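Monosaccharide ABC transporter substrate-binding protein, CUT2 family (Bradyrhizobium sp., PDB 4YHS) probably serves as the soluble receptor of an ABC importer, capturing a monosaccharide or related solute in the periplasm and delivering it to the membrane transporter. Local coordinates at residues Y72-D77 with D347-V352; A119-A124 with I145-G150; S160-Y165 with V300-I305; M278-Y283 with N342-D347. All coordinates share one frame; numbering follows the deposited sequence.

Contact 1: residues Y72-D77 with D347-V352; sequences YWLGVD and DGFKPV
D77 takes hold of the C-terminal tail through its carboxylate: V352 N donates to OD2 at 2.8 Å with an almost straight N-H...O angle of 175°, and the oxygen accepts on its syn lone pair. OD1 of the same acid lies 2.7 Å from V352 O, a spacing that suggests the carboxyl group may carry a proton. The ring of F349 comes in edge-on, placing CE2 3.4 Å from D77 OD2, near the ring plane. One turn back on the helix, L74 uses both its methyls: CD1 sits 3.6 Å from F349 CD2 and 3.7 Å from P351 CD, while CD2 rests 3.4 Å from F349 O. L74 CG reaches the ring at its edge, in plane. L74 and D77 both belong to helix 71-87 of the first lobe of a periplasmic binding protein fold, and the tail runs across the helix near the surface. D77 swings its CG opposite its own backbone N (chi1 178°), which carries the carboxylate out to the tail. Further out, Y78 meets the F349 ring edge-to-face, F65 and L93 pack against D77, and M91 touches V352.

Contact 2: residues A119-A124 with I145-G150; sequences AVIIGA and IDLVNG
I121 and I145 lie side by side and point the same way, their CG1 atoms 3.9 Å apart, on neighbouring strands of a beta-alpha-beta unit in which helix 131-138 joins strand 119-122 to the parallel strand 144-147. On the same face I121 turns its other branch, CG2, obliquely against L147 CD2 at 3.8 Å. The split follows from chi1 of -64°, which sends I121 CG1 beside the backbone N and CG2 beside the carbonyl carbon, so each branch finds a different partner. Helix 299-314 covers this face through A306, Q309 and I313. I122 and D146 point to the other face, where I109 and Q105 pack on I122, and D146 OD2 accepts from I151 N and pairs with K159. The backbones are stitched by I145 N to V120 O, I122 N to I145 O and L147 N to I122 O. Beyond the strands, water 1 accepts from A124 N at 2.9 Å. N149 then folds back toward A124, its ND2 shared between A124 O and Y99 OH; its side chain is about 6 Å from a bound Bis-Tris, a buffer molecule that may mark the ligand pocket. An alanine in place of N149 would probably leave A124 O and the Y99 hydroxyl without their shared amide partner. That amide's ND2 reaches A124 O at 2.8 Å from above the carbonyl plane, 40° out of it.

Contact 3: residues S160-Y165 with V300-I305; sequences SLVSFY and VIQGRI
S160 and Q302 make the close-fitting half of this contact. The serine hydroxyl donates to Q302 O at 2.7 Å, lying in the carbonyl plane on a lone pair, with a C=O...O angle of 116° that brings it in from the side of the helical carbonyl. Chi1 of -177° sets S160 OG opposite its backbone N and aims it at the helix, where CB and CG2 of I305 both close on it at 3.5 Å. Serine, glutamine and isoleucine are all buried here. Moving along the chain, the fit slackens toward partly exposed L161 and V162. The extended Q302 side chain crosses V162 at about a right angle, its NE2 3.6 Å from V162 CG1 while that NE2 is hydrogen-bonded to D297 O. Its OE1 lies 3.5 Å from L161 CA, and water 3 fills in between the segments, accepting from V162 N and donating to Q302 OE1 at 2.8 Å. A leucine in place of Q302 would probably leave D297 O without its amide donor and the water on V162 N without its acceptor on the helix. S163 then N-caps helix 164-178, its OG accepting from Y165 N. Strand 158-160 belongs to the first lobe and the capped helix belongs to the second, an arrangement consistent with one of the three interlobe crossovers of a type I periplasmic binding protein.

Contact 4: residues M278-Y283 with N342-D347; sequences MTPGVY and NILPPD
L344 drives between M278, P280 and Y283 at the start of helix 280-287, and its side chain can be followed outward atom by atom. CB points toward the helix; chi1 of -78° then turns CG to the side of the backbone N, where it meets CG of M278, a selenomethionine in this model, at 4.2 Å. The chain forks there. CD1 goes to Y283, 3.6 Å from its CB and equally close to its CG, approaching the ring obliquely. CD2 takes the other direction, onto the proline that opens the helix, 3.8 Å from P280 CD, and it also brushes the carbonyl carbon of T279. M278 and L344 cross at about a right angle, as do Y283 and the neighbouring I343, whose CD1 comes 3.9 Å from Y283 CE1. The contact is apolar throughout and lies where the two lobes of the periplasmic binding protein fold face each other: helix 280-287 packs on helix 252-264 of the second lobe, while P280 touches A71 and P345 touches L74, both on helix 71-87 of the first. The helix start that L344 leans on is itself well fixed. T279 is the N-cap, its OG1 accepting from V282 N at 3.0 Å with an N-H...O angle of 165°, and the same hydroxyl is hydrogen-bonded to E256 OE1. A bound Bis-Tris lies about 4 Å from the T279 side chain. I343 also leans on A296 of strand 293-296 and on S298, and P345 O accepts a bond from Q340 NE2.

From the N terminus, residues 72-77 open the long loop that contact 1 finally closes at 347-352, and the other three contacts all fall within it. Contact 2 opens and closes first, over a short beta-alpha-beta excursion in the first lobe. Contact 3 begins at 160-165, just where the chain leaves that lobe, and contact 4 begins at 278-283, before contact 3 closes at 300-305; these two therefore cross. Contact 4 closes at 342-347, sharing D347 with contact 1. Contacts 2 and 3 meet through strand pairing, with V148 N bonding S160 O, while V300 packs on L344 between contacts 3 and 4. Together they tie first-lobe sheet, helices, crossover and C-terminal tail to the second lobe.

Contact 1: residues Y72-D77 with D347-V352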
loop_
_atom_site.group_PDB
_atom_site.type_symbol
_atom_site.label_atom_id
_atom_site.label_comp_id
_atom_site.label_asym_id
_atom_site.label_seq_id
_atom_site.Cartn_x
_atom_site.Cartn_y
_atom_site.Cartn_z
ATOM N N TYR A 72 -0.016 -1.890 -8.691
ATOM C CA TYR A 72 -0.219 -1.090 -7.505
ATOM C C TYR A 72 -0.633 0.332 -7.896
ATOM O O TYR A 72 -1.678 0.811 -7.467
ATOM C CB TYR A 72 1.048 -1.051 -6.636
ATOM C CG TYR A 72 0.789 -0.361 -5.304
ATOM C CD1 TYR A 72 0.880 1.026 -5.169
ATOM C CD2 TYR A 72 0.439 -1.108 -4.186
ATOM C CE1 TYR A 72 0.609 1.651 -3.951
ATOM C CE2 TYR A 72 0.197 -0.499 -2.961
ATOM C CZ TYR A 72 0.294 0.884 -2.851
ATOM O OH TYR A 72 0.039 1.510 -1.646
ATOM N N TRP A 73 0.168 1.011 -8.707
ATOM C CA TRP A 73 -0.169 2.381 -9.094
ATOM C C TRP A 73 -1.343 2.422 -10.071
ATOM O O TRP A 73 -2.090 3.402 -10.089
ATOM C CB TRP A 73 1.097 3.110 -9.619
ATOM C CG TRP A 73 1.950 3.397 -8.414
ATOM C CD1 TRP A 73 2.960 2.623 -7.904
ATOM C CD2 TRP A 73 1.800 4.496 -7.503
ATOM N NE1 TRP A 73 3.454 3.187 -6.754
ATOM C CE2 TRP A 73 2.764 4.341 -6.493
ATOM C CE3 TRP A 73 0.948 5.596 -7.451
ATOM C CZ2 TRP A 73 2.893 5.245 -5.438
ATOM C CZ3 TRP A 73 1.092 6.510 -6.382
ATOM C CH2 TRP A 73 2.054 6.326 -5.418
ATOM N N LEU A 74 -1.576 1.349 -10.830
ATOM C CA LEU A 74 -2.819 1.262 -11.587
ATOM C C LEU A 74 -4.022 1.251 -10.640
ATOM O O LEU A 74 -5.048 1.863 -10.904
ATOM C CB LEU A 74 -2.802 0.017 -12.478
ATOM C CG LEU A 74 -3.879 -0.132 -13.546
ATOM C CD1 LEU A 74 -3.763 0.987 -14.582
ATOM C CD2 LEU A 74 -3.760 -1.522 -14.217
ATOM N N GLY A 75 -3.911 0.539 -9.528
ATOM C CA GLY A 75 -4.943 0.575 -8.504
ATOM C C GLY A 75 -5.178 1.958 -7.907
ATOM O O GLY A 75 -6.319 2.403 -7.739
ATOM N N VAL A 76 -4.096 2.674 -7.601
ATOM C CA VAL A 76 -4.254 4.026 -7.104
ATOM C C VAL A 76 -4.936 4.907 -8.178
ATOM O O VAL A 76 -5.820 5.711 -7.850
ATOM C CB VAL A 76 -2.912 4.648 -6.698
ATOM C CG1 VAL A 76 -3.154 5.966 -6.036
ATOM C CG2 VAL A 76 -2.147 3.731 -5.778
ATOM N N ASP A 77 -4.528 4.746 -9.441
ATOM C CA ASP A 77 -5.124 5.477 -10.571
ATOM C C ASP A 77 -6.641 5.253 -10.618
ATOM O O ASP A 77 -7.428 6.183 -10.783
ATOM C CB ASP A 77 -4.490 5.044 -11.887
ATOM C CG ASP A 77 -5.107 5.730 -13.086
ATOM O OD1 ASP A 77 -5.044 6.976 -13.177
ATOM O OD2 ASP A 77 -5.626 5.021 -13.943
ATOM N N ASP A 347 -9.161 -6.359 -13.204
ATOM C CA ASP A 347 -8.464 -6.979 -14.342
ATOM C C ASP A 347 -8.755 -6.236 -15.631
ATOM O O ASP A 347 -9.880 -5.851 -15.898
ATOM C CB ASP A 347 -8.882 -8.433 -14.513
ATOM C CG ASP A 347 -8.602 -9.265 -13.291
ATOM O OD1 ASP A 347 -7.442 -9.624 -13.088
ATOM O OD2 ASP A 347 -9.544 -9.554 -12.545
ATOM N N GLY A 348 -7.719 -6.012 -16.436
ATOM C CA GLY A 348 -7.928 -5.466 -17.763
ATOM C C GLY A 348 -8.035 -3.954 -17.756
ATOM O O GLY A 348 -8.032 -3.347 -18.804
ATOM N N PHE A 349 -8.133 -3.354 -16.574
ATOM C CA PHE A 349 -8.285 -1.904 -16.460
ATOM C C PHE A 349 -7.097 -1.214 -17.109
ATOM O O PHE A 349 -5.940 -1.589 -16.884
ATOM C CB PHE A 349 -8.420 -1.482 -14.994
ATOM C CG PHE A 349 -8.446 0.024 -14.778
ATOM C CD1 PHE A 349 -9.552 0.789 -15.151
ATOM C CD2 PHE A 349 -7.361 0.668 -14.222
ATOM C CE1 PHE A 349 -9.558 2.173 -14.933
ATOM C CE2 PHE A 349 -7.385 2.055 -14.003
ATOM C CZ PHE A 349 -8.480 2.776 -14.364
ATOM N N LYS A 350 -7.417 -0.244 -17.951
ATOM C CA LYS A 350 -6.439 0.594 -18.612
ATOM C C LYS A 350 -6.338 1.937 -17.878
ATOM O O LYS A 350 -7.352 2.509 -17.485
ATOM C CB LYS A 350 -6.842 0.794 -20.072
ATOM C CG LYS A 350 -6.725 -0.494 -20.902
ATOM C CD LYS A 350 -7.099 -0.276 -22.364
ATOM C CE LYS A 350 -6.783 -1.500 -23.228
ATOM N NZ LYS A 350 -7.182 -1.322 -24.672
ATOM N N PRO A 351 -5.106 2.442 -17.697
ATOM C CA PRO A 351 -4.966 3.688 -16.940
ATOM C C PRO A 351 -5.723 4.860 -17.519
ATOM O O PRO A 351 -5.845 4.974 -18.740
ATOM C CB PRO A 351 -3.461 3.955 -16.967
ATOM C CG PRO A 351 -2.927 3.125 -18.032
ATOM C CD PRO A 351 -3.806 1.935 -18.165
ATOM N N VAL A 352 -6.219 5.702 -16.622
ATOM C CA VAL A 352 -7.010 6.883 -16.943
ATOM C C VAL A 352 -6.274 8.162 -16.521
ATOM O O VAL A 352 -5.777 8.253 -15.392
ATOM C CB VAL A 352 -8.405 6.805 -16.222
ATOM C CG1 VAL A 352 -9.225 8.057 -16.486
ATOM C CG2 VAL A 352 -9.157 5.577 -16.708
#

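Contact 2: residues A119-A124 with I145-G150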
loop_
_atom_site.group_PDB
_atom_site.type_symbol
_atom_site.label_atom_id
_atom_site.label_comp_id
_atom_site.label_asym_id
_atom_site.label_seq_id
_atom_site.Cartn_x
_atom_site.Cartn_y
_atom_site.Cartn_z
ATOM N N ALA A 119 -6.052 22.048 -6.622
ATOM C CA ALA A 119 -5.302 21.268 -5.632
ATOM C C ALA A 119 -4.358 20.311 -6.352
ATOM O O ALA A 119 -4.587 19.974 -7.512
ATOM C CB ALA A 119 -6.252 20.484 -4.708
ATOM N N VAL A 120 -3.302 19.907 -5.643
ATOM C CA VAL A 120 -2.329 18.951 -6.146
ATOM C C VAL A 120 -2.259 17.718 -5.224
ATOM O O VAL A 120 -2.026 17.846 -4.031
ATOM C CB VAL A 120 -0.927 19.601 -6.283
ATOM C CG1 VAL A 120 0.070 18.575 -6.787
ATOM C CG2 VAL A 120 -0.980 20.797 -7.248
ATOM N N ILE A 121 -2.454 16.532 -5.795
ATOM C CA ILE A 121 -2.335 15.264 -5.092
ATOM C C ILE A 121 -1.058 14.603 -5.595
ATOM O O ILE A 121 -0.891 14.451 -6.778
ATOM C CB ILE A 121 -3.596 14.393 -5.353
ATOM C CG1 ILE A 121 -4.823 15.094 -4.762
ATOM C CG2 ILE A 121 -3.464 13.006 -4.771
ATOM C CD1 ILE A 121 -6.138 14.467 -5.225
ATOM N N ILE A 122 -0.150 14.251 -4.692
ATOM C CA ILE A 122 1.187 13.778 -5.071
ATOM C C ILE A 122 1.528 12.411 -4.484
ATOM O O ILE A 122 1.468 12.220 -3.275
ATOM C CB ILE A 122 2.284 14.749 -4.589
ATOM C CG1 ILE A 122 2.083 16.151 -5.131
ATOM C CG2 ILE A 122 3.680 14.274 -5.018
ATOM C CD1 ILE A 122 3.104 17.144 -4.595
ATOM N N GLY A 123 1.928 11.487 -5.359
ATOM C CA GLY A 123 2.609 10.272 -4.964
ATOM C C GLY A 123 4.091 10.508 -5.187
ATOM O O GLY A 123 4.585 10.402 -6.310
ATOM N N ALA A 124 4.798 10.852 -4.108
ATOM C CA ALA A 124 6.129 11.433 -4.220
ATOM C C ALA A 124 7.219 10.423 -4.531
ATOM O O ALA A 124 7.290 9.361 -3.914
ATOM C CB ALA A 124 6.469 12.164 -2.953
ATOM N N ILE A 145 -1.879 17.347 -1.240
ATOM C CA ILE A 145 -2.195 16.083 -0.564
ATOM C C ILE A 145 -1.090 15.042 -0.798
ATOM O O ILE A 145 -0.708 14.776 -1.940
ATOM C CB ILE A 145 -3.511 15.494 -1.095
ATOM C CG1 ILE A 145 -4.620 16.531 -1.131
ATOM C CG2 ILE A 145 -3.931 14.298 -0.279
ATOM C CD1 ILE A 145 -4.954 17.101 0.167
ATOM N N ASP A 146 -0.617 14.448 0.291
ATOM C CA ASP A 146 0.399 13.406 0.296
ATOM C C ASP A 146 -0.261 12.027 0.148
ATOM O O ASP A 146 -0.899 11.526 1.080
ATOM C CB ASP A 146 1.188 13.539 1.618
ATOM C CG ASP A 146 2.284 12.525 1.791
ATOM O OD1 ASP A 146 2.534 11.672 0.892
ATOM O OD2 ASP A 146 2.905 12.623 2.877
ATOM N N LEU A 147 -0.069 11.403 -1.015
ATOM C CA LEU A 147 -0.744 10.138 -1.376
ATOM C C LEU A 147 0.250 8.983 -1.410
ATOM O O LEU A 147 1.267 9.038 -2.127
ATOM C CB LEU A 147 -1.456 10.278 -2.729
ATOM C CG LEU A 147 -2.049 9.008 -3.379
ATOM C CD1 LEU A 147 -3.165 8.381 -2.569
ATOM C CD2 LEU A 147 -2.577 9.322 -4.782
ATOM N N VAL A 148 -0.022 7.990 -0.563
ATOM C CA VAL A 148 0.656 6.690 -0.514
ATOM C C VAL A 148 2.073 6.703 0.069
ATOM O O VAL A 148 2.349 5.933 1.004
ATOM C CB VAL A 148 0.724 6.016 -1.898
ATOM C CG1 VAL A 148 1.506 4.692 -1.779
ATOM C CG2 VAL A 148 -0.698 5.669 -2.421
ATOM N N ASN A 149 2.966 7.526 -0.475
ATOM C CA ASN A 149 4.401 7.348 -0.207
ATOM C C ASN A 149 4.964 8.078 1.006
ATOM O O ASN A 149 5.855 7.548 1.672
ATOM C CB ASN A 149 5.230 7.767 -1.420
ATOM C CG ASN A 149 5.189 6.759 -2.509
ATOM O OD1 ASN A 149 4.774 5.619 -2.296
ATOM N ND2 ASN A 149 5.664 7.147 -3.692
ATOM N N GLY A 150 4.480 9.280 1.288
ATOM C CA GLY A 150 4.935 10.021 2.454
ATOM C C GLY A 150 5.913 11.096 2.065
ATOM O O GLY A 150 6.949 10.844 1.451
HETATM O O HOH W 1 3.511 10.769 -1.489
HETATM O O HOH W 2 8.482 9.255 -0.795
#

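Contact 3: residues S160-Y165 with V300-I305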
loop_
_atom_site.group_PDB
_atom_site.type_symbol
_atom_site.label_atom_id
_atom_site.label_comp_id
_atom_site.label_asym_id
_atom_site.label_seq_id
_atom_site.Cartn_x
_atom_site.Cartn_y
_atom_site.Cartn_z
ATOM N N SER A 160 -2.912 10.615 2.881
ATOM C CA SER A 160 -3.690 9.400 2.615
ATOM C C SER A 160 -2.691 8.285 2.340
ATOM O O SER A 160 -2.187 8.142 1.209
ATOM C CB SER A 160 -4.612 9.598 1.429
ATOM O OG SER A 160 -5.405 8.454 1.222
ATOM N N LEU A 161 -2.391 7.507 3.366
ATOM C CA LEU A 161 -1.356 6.514 3.253
ATOM C C LEU A 161 -1.366 5.552 4.437
ATOM O O LEU A 161 -2.096 5.743 5.425
ATOM C CB LEU A 161 0.009 7.203 3.146
ATOM C CG LEU A 161 0.245 8.409 4.056
ATOM C CD1 LEU A 161 0.442 7.991 5.490
ATOM C CD2 LEU A 161 1.488 9.177 3.551
ATOM N N VAL A 162 -0.563 4.496 4.318
ATOM C CA VAL A 162 -0.399 3.532 5.418
ATOM C C VAL A 162 1.073 3.362 5.757
ATOM O O VAL A 162 1.938 3.922 5.062
ATOM C CB VAL A 162 -1.006 2.151 5.068
ATOM C CG1 VAL A 162 -2.437 2.328 4.566
ATOM C CG2 VAL A 162 -0.153 1.408 4.021
ATOM N N SER A 163 1.342 2.623 6.840
ATOM C CA SER A 163 2.712 2.271 7.261
ATOM C C SER A 163 3.070 0.835 6.949
ATOM O O SER A 163 2.259 -0.064 7.216
ATOM C CB SER A 163 2.867 2.488 8.777
ATOM O OG SER A 163 4.137 2.037 9.237
ATOM N N PHE A 164 4.279 0.613 6.402
ATOM C CA PHE A 164 4.753 -0.745 6.140
ATOM C C PHE A 164 5.077 -1.455 7.460
ATOM O O PHE A 164 5.137 -2.669 7.479
ATOM C CB PHE A 164 5.958 -0.747 5.193
ATOM C CG PHE A 164 5.588 -1.083 3.760
ATOM C CD1 PHE A 164 5.298 -2.379 3.398
ATOM C CD2 PHE A 164 5.518 -0.082 2.803
ATOM C CE1 PHE A 164 4.939 -2.687 2.095
ATOM C CE2 PHE A 164 5.175 -0.390 1.501
ATOM C CZ PHE A 164 4.885 -1.683 1.149
ATOM N N TYR A 165 5.232 -0.704 8.562
ATOM C CA TYR A 165 5.368 -1.361 9.864
ATOM C C TYR A 165 4.102 -2.177 10.120
ATOM O O TYR A 165 4.143 -3.360 10.494
ATOM C CB TYR A 165 5.571 -0.352 10.999
ATOM C CG TYR A 165 5.656 -1.004 12.363
ATOM C CD1 TYR A 165 4.515 -1.275 13.100
ATOM C CD2 TYR A 165 6.878 -1.361 12.911
ATOM C CE1 TYR A 165 4.585 -1.877 14.334
ATOM C CE2 TYR A 165 6.949 -1.986 14.140
ATOM C CZ TYR A 165 5.802 -2.221 14.849
ATOM O OH TYR A 165 5.872 -2.813 16.076
ATOM N N VAL A 300 -6.409 1.381 -3.664
ATOM C CA VAL A 300 -7.461 2.068 -4.416
ATOM C C VAL A 300 -8.150 3.147 -3.550
ATOM O O VAL A 300 -8.333 4.307 -3.975
ATOM C CB VAL A 300 -8.536 1.083 -4.927
ATOM C CG1 VAL A 300 -9.629 1.819 -5.631
ATOM C CG2 VAL A 300 -7.960 0.029 -5.857
ATOM N N ILE A 301 -8.513 2.742 -2.342
ATOM C CA ILE A 301 -9.148 3.608 -1.363
ATOM C C ILE A 301 -8.213 4.744 -0.891
ATOM O O ILE A 301 -8.687 5.845 -0.612
ATOM C CB ILE A 301 -9.645 2.793 -0.134
ATOM C CG1 ILE A 301 -10.573 1.615 -0.557
ATOM C CG2 ILE A 301 -10.377 3.709 0.825
ATOM C CD1 ILE A 301 -11.778 1.998 -1.440
ATOM N N GLN A 302 -6.894 4.496 -0.797
ATOM C CA GLN A 302 -5.950 5.588 -0.566
ATOM C C GLN A 302 -6.100 6.655 -1.647
ATOM O O GLN A 302 -6.151 7.850 -1.327
ATOM C CB GLN A 302 -4.524 5.067 -0.506
ATOM C CG GLN A 302 -4.267 4.274 0.764
ATOM C CD GLN A 302 -2.895 3.655 0.789
ATOM O OE1 GLN A 302 -1.886 4.345 0.607
ATOM N NE2 GLN A 302 -2.838 2.336 0.989
ATOM N N GLY A 303 -6.230 6.238 -2.902
ATOM C CA GLY A 303 -6.510 7.160 -3.986
ATOM C C GLY A 303 -7.828 7.908 -3.819
ATOM O O GLY A 303 -7.862 9.146 -3.926
ATOM N N ARG A 304 -8.909 7.184 -3.568
ATOM C CA ARG A 304 -10.213 7.838 -3.327
ATOM C C ARG A 304 -10.191 8.861 -2.168
ATOM O O ARG A 304 -10.760 9.931 -2.293
ATOM C CB ARG A 304 -11.301 6.800 -3.012
ATOM C CG ARG A 304 -11.582 5.748 -4.082
ATOM C CD ARG A 304 -12.849 4.985 -3.727
ATOM N NE ARG A 304 -13.249 3.967 -4.732
ATOM C CZ ARG A 304 -14.113 4.194 -5.721
ATOM N NH1 ARG A 304 -14.653 5.408 -5.883
ATOM N NH2 ARG A 304 -14.471 3.204 -6.557
ATOM N N ILE A 305 -9.587 8.493 -1.033
ATOM C CA ILE A 305 -9.532 9.371 0.125
ATOM C C ILE A 305 -8.782 10.662 -0.192
ATOM O O ILE A 305 -9.206 11.730 0.231
ATOM C CB ILE A 305 -8.886 8.660 1.344
ATOM C CG1 ILE A 305 -9.915 7.676 1.922
ATOM C CG2 ILE A 305 -8.470 9.675 2.447
ATOM C CD1 ILE A 305 -9.389 6.755 2.945
HETATM O O HOH W 3 0.586 3.852 1.730
#

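Contact 4: residues M278-Y283 with N342-D347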
loop_
_atom_site.group_PDB
_atom_site.type_symbol
_atom_site.label_atom_id
_atom_site.label_comp_id
_atom_site.label_asym_id
_atom_site.label_seq_id
_atom_site.Cartn_x
_atom_site.Cartn_y
_atom_site.Cartn_z
HETATM N N MSE A 278 0.117 -6.777 -1.113
HETATM C CA MSE A 278 -0.821 -7.343 -2.087
HETATM C C MSE A 278 -0.478 -6.987 -3.525
HETATM O O MSE A 278 -0.126 -5.836 -3.811
HETATM C CB MSE A 278 -2.239 -6.841 -1.776
HETATM C CG MSE A 278 -3.312 -7.380 -2.687
HETATM SE SE MSE A 278 -3.516 -9.345 -2.523
HETATM C CE MSE A 278 -4.023 -9.467 -0.644
ATOM N N THR A 279 -0.594 -7.986 -4.405
ATOM C CA THR A 279 -0.374 -7.845 -5.861
ATOM C C THR A 279 -1.391 -8.728 -6.558
ATOM O O THR A 279 -1.957 -9.610 -5.920
ATOM C CB THR A 279 0.987 -8.304 -6.310
ATOM O OG1 THR A 279 1.101 -9.701 -6.053
ATOM C CG2 THR A 279 2.116 -7.537 -5.610
ATOM N N PRO A 280 -1.612 -8.521 -7.867
ATOM C CA PRO A 280 -2.522 -9.450 -8.549
ATOM C C PRO A 280 -2.060 -10.920 -8.478
ATOM O O PRO A 280 -2.913 -11.805 -8.333
ATOM C CB PRO A 280 -2.535 -8.920 -9.991
ATOM C CG PRO A 280 -2.311 -7.450 -9.829
ATOM C CD PRO A 280 -1.278 -7.365 -8.715
ATOM N N GLY A 281 -0.761 -11.169 -8.573
ATOM C CA GLY A 281 -0.226 -12.521 -8.508
ATOM C C GLY A 281 -0.485 -13.162 -7.147
ATOM O O GLY A 281 -0.864 -14.324 -7.048
ATOM N N VAL A 282 -0.307 -12.392 -6.079
ATOM C CA VAL A 282 -0.607 -12.900 -4.746
ATOM C C VAL A 282 -2.117 -13.171 -4.584
ATOM O O VAL A 282 -2.528 -14.214 -4.071
ATOM C CB VAL A 282 -0.123 -11.933 -3.667
ATOM C CG1 VAL A 282 -0.653 -12.335 -2.246
ATOM C CG2 VAL A 282 1.405 -11.875 -3.674
ATOM N N TYR A 283 -2.937 -12.268 -5.101
ATOM C CA TYR A 283 -4.400 -12.404 -5.057
ATOM C C TYR A 283 -4.826 -13.703 -5.750
ATOM O O TYR A 283 -5.606 -14.485 -5.208
ATOM C CB TYR A 283 -5.027 -11.158 -5.707
ATOM C CG TYR A 283 -6.533 -11.021 -5.597
ATOM C CD1 TYR A 283 -7.123 -10.403 -4.504
ATOM C CD2 TYR A 283 -7.354 -11.484 -6.594
ATOM C CE1 TYR A 283 -8.517 -10.274 -4.420
ATOM C CE2 TYR A 283 -8.721 -11.347 -6.519
ATOM C CZ TYR A 283 -9.291 -10.726 -5.443
ATOM O OH TYR A 283 -10.665 -10.634 -5.387
ATOM N N ASN A 342 -11.661 -2.650 -4.274
ATOM C CA ASN A 342 -11.196 -1.841 -3.133
ATOM C C ASN A 342 -9.693 -2.052 -2.859
ATOM O O ASN A 342 -9.054 -1.240 -2.180
ATOM C CB ASN A 342 -11.985 -2.159 -1.880
ATOM C CG ASN A 342 -13.411 -1.710 -1.979
ATOM O OD1 ASN A 342 -13.757 -0.893 -2.850
ATOM N ND2 ASN A 342 -14.261 -2.236 -1.104
ATOM N N ILE A 343 -9.134 -3.157 -3.371
ATOM C CA ILE A 343 -7.772 -3.542 -2.957
ATOM C C ILE A 343 -6.822 -3.812 -4.096
ATOM O O ILE A 343 -5.638 -3.957 -3.842
ATOM C CB ILE A 343 -7.761 -4.796 -2.016
ATOM C CG1 ILE A 343 -8.384 -6.034 -2.679
ATOM C CG2 ILE A 343 -8.509 -4.472 -0.721
ATOM C CD1 ILE A 343 -8.169 -7.312 -1.865
ATOM N N LEU A 344 -7.338 -3.827 -5.321
ATOM C CA LEU A 344 -6.547 -3.971 -6.541
ATOM C C LEU A 344 -7.267 -3.264 -7.678
ATOM O O LEU A 344 -8.486 -3.037 -7.604
ATOM C CB LEU A 344 -6.357 -5.434 -6.893
ATOM C CG LEU A 344 -5.321 -6.292 -6.159
ATOM C CD1 LEU A 344 -5.480 -7.747 -6.606
ATOM C CD2 LEU A 344 -3.937 -5.781 -6.454
ATOM N N PRO A 345 -6.546 -2.952 -8.765
ATOM C CA PRO A 345 -7.308 -2.497 -9.925
ATOM C C PRO A 345 -8.121 -3.634 -10.522
ATOM O O PRO A 345 -7.733 -4.791 -10.347
ATOM C CB PRO A 345 -6.220 -2.027 -10.894
ATOM C CG PRO A 345 -5.046 -2.869 -10.544
ATOM C CD PRO A 345 -5.094 -3.019 -9.052
ATOM N N PRO A 346 -9.224 -3.333 -11.225
ATOM C CA PRO A 346 -9.928 -4.399 -11.939
ATOM C C PRO A 346 -8.991 -5.070 -12.938
ATOM O O PRO A 346 -8.108 -4.373 -13.453
ATOM C CB PRO A 346 -11.062 -3.648 -12.667
ATOM C CG PRO A 346 -11.234 -2.369 -11.829
ATOM C CD PRO A 346 -9.860 -2.019 -11.425
ATOM N N ASP A 347 -9.161 -6.359 -13.204
ATOM C CA ASP A 347 -8.464 -6.979 -14.342
ATOM C C ASP A 347 -8.755 -6.236 -15.631
ATOM O O ASP A 347 -9.880 -5.851 -15.898
ATOM C CB ASP A 347 -8.882 -8.433 -14.513
ATOM C CG ASP A 347 -8.602 -9.265 -13.291
ATOM O OD1 ASP A 347 -7.442 -9.624 -13.088
ATOM O OD2 ASP A 347 -9.544 -9.554 -12.545
#